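Local coordinates for putative acetamidase/formamidase (Yersinia enterocolitica subsp. palearctica serotype O:3, PDB 5UBU) that hydrolyses acetamide and probably cleaves carbon-nitrogen bonds in other linear amides, at the interface of chains A and B. Sequence-based numbering; all coordinates share one arbitrary frame. Chains: chain A/B, Putative acetamidase/formamidase.

The interface of chains A and B. Residues chain A 226-227, 309-311; chain B 281, 307-309.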
loop_
_atom_site.group_PDB
_atom_site.type_symbol
_atom_site.label_atom_id
_atom_site.label_comp_id
_atom_site.label_asym_id
_atom_site.label_seq_id
_atom_site.Cartn_x
_atom_site.Cartn_y
_atom_site.Cartn_z
ATOM N N GLY A 226 4.293 16.325 15.322
ATOM C CA GLY A 226 2.927 15.918 15.065
ATOM C C GLY A 226 2.883 14.446 14.665
ATOM O O GLY A 226 3.906 13.845 14.317
ATOM N N ASP A 227 1.690 13.862 14.720
ATOM C CA ASP A 227 1.500 12.476 14.338
ATOM C C ASP A 227 1.721 12.395 12.832
ATOM O O ASP A 227 1.013 13.058 12.045
ATOM C CB ASP A 227 0.088 11.988 14.690
ATOM C CG ASP A 227 -0.193 11.993 16.188
ATOM O OD1 ASP A 227 0.754 12.206 16.988
ATOM O OD2 ASP A 227 -1.375 11.773 16.557
ATOM N N VAL A 309 -3.873 3.838 18.712
ATOM C CA VAL A 309 -2.810 3.875 17.724
ATOM C C VAL A 309 -2.158 5.238 17.641
ATOM O O VAL A 309 -2.830 6.272 17.666
ATOM C CB VAL A 309 -3.316 3.439 16.320
ATOM C CG1 VAL A 309 -2.298 3.740 15.220
ATOM C CG2 VAL A 309 -3.650 1.947 16.338
ATOM N N ARG A 310 -0.830 5.216 17.566
ATOM C CA ARG A 310 -0.038 6.415 17.408
ATOM C C ARG A 310 0.674 6.334 16.069
ATOM O O ARG A 310 1.474 5.423 15.849
ATOM C CB ARG A 310 1.015 6.555 18.500
ATOM C CG ARG A 310 2.031 7.652 18.203
ATOM C CD ARG A 310 1.465 9.045 18.403
ATOM N NE ARG A 310 1.463 9.398 19.821
ATOM C CZ ARG A 310 0.987 10.536 20.335
ATOM N NH1 ARG A 310 0.408 11.467 19.563
ATOM N NH2 ARG A 310 1.083 10.742 21.636
ATOM N N LEU A 311 0.371 7.267 15.176
ATOM C CA LEU A 311 1.069 7.334 13.924
ATOM C C LEU A 311 2.357 8.098 14.250
ATOM O O LEU A 311 2.315 9.266 14.647
ATOM C CB LEU A 311 0.252 8.055 12.854
ATOM C CG LEU A 311 0.969 8.277 11.516
ATOM C CD1 LEU A 311 1.432 6.953 10.935
ATOM C CD2 LEU A 311 0.085 9.024 10.537
ATOM N N TYR B 281 -4.901 14.743 6.009
ATOM C CA TYR B 281 -4.016 15.870 6.266
ATOM C C TYR B 281 -4.110 16.966 5.221
ATOM O O TYR B 281 -4.140 18.137 5.579
ATOM C CB TYR B 281 -2.555 15.464 6.473
ATOM C CG TYR B 281 -2.168 15.251 7.920
ATOM C CD1 TYR B 281 -2.246 16.308 8.827
ATOM C CD2 TYR B 281 -1.637 14.047 8.363
ATOM C CE1 TYR B 281 -1.872 16.158 10.151
ATOM C CE2 TYR B 281 -1.232 13.893 9.680
ATOM C CZ TYR B 281 -1.358 14.960 10.572
ATOM O OH TYR B 281 -0.981 14.816 11.887
ATOM N N GLY B 307 -0.205 18.233 14.510
ATOM C CA GLY B 307 -1.253 17.388 13.980
ATOM C C GLY B 307 -1.431 16.113 14.779
ATOM O O GLY B 307 -0.462 15.549 15.281
ATOM N N LYS B 308 -2.683 15.704 14.930
ATOM C CA LYS B 308 -3.046 14.467 15.617
ATOM C C LYS B 308 -3.761 13.555 14.633
ATOM O O LYS B 308 -4.528 14.014 13.799
ATOM C CB LYS B 308 -3.946 14.692 16.840
ATOM C CG LYS B 308 -3.390 15.498 18.013
ATOM C CD LYS B 308 -1.961 15.146 18.350
ATOM C CE LYS B 308 -1.513 15.905 19.592
ATOM N NZ LYS B 308 -0.057 15.750 19.695
ATOM N N VAL B 309 -3.489 12.255 14.696
ATOM C CA VAL B 309 -4.137 11.321 13.786
ATOM C C VAL B 309 -4.926 10.256 14.533
ATOM O O VAL B 309 -4.467 9.714 15.547
ATOM C CB VAL B 309 -3.119 10.652 12.836
ATOM C CG1 VAL B 309 -3.726 9.470 12.076
ATOM C CG2 VAL B 309 -2.584 11.678 11.860
HETATM O O HOH W 1 -1.851 9.081 15.761
HETATM O O HOH W 2 2.021 14.313 18.019
#
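A:Asp227, in an extended loop conformation, meets the backbone of B:Gly307 to B:Val309 and gives its N to the B:Gly307 carbonyl O at 2.8 Å, a nearly straight bond (168° at H) whose donor stands above the carbonyl plane. The carbonyl O of A:Asp227 takes the phenol OH of B:Tyr281 at 2.7 Å; this donor does lie in the carbonyl plane, on a lone pair. The A:Asp227 side chain, with CG beside its own backbone N (chi1 -64°), carries the carboxylate to the start of the B strand. There OD2 accepts B:Val309 N at 2.9 Å on its anti side, slightly out of the carboxylate plane, so backbone and side chain of one aspartate bind consecutive peptide groups, on either side of B:Lys308. OD1 turns back to its own chain: A:Arg310 NH1 approaches it on the syn side at 2.7 Å in a salt bridge, bent and tilted from the guanidinium plane, which should restrain rotation of the carboxylate. B:Lys308 makes no direct ion pair here; its chain bends at chi2 and NZ, held off from direct contact, reaches OD1 through water 2. Water 1 joins OD2 to A:Leu311 N and to B:Val309 O, the latter at 2.7 Å, so it bridges backbone groups of both chains. Apolar contact is modest: B:Val309 CG2 meets CB of A:Asp227 at 3.9 Å and CD2 of A:Leu311 at 4.0 Å, the valine and leucine side chains crossing at a slant. The interface is two-fold symmetric, so a twin patch exists with the chains exchanged; the structure alone does not establish whether this interface persists in solution. In the fold, the A:Asp227 loop lies next to strand 308-313 of its own chain and faces the beginning of the same strand in chain B, with helix 273-291 supplying the tyrosine.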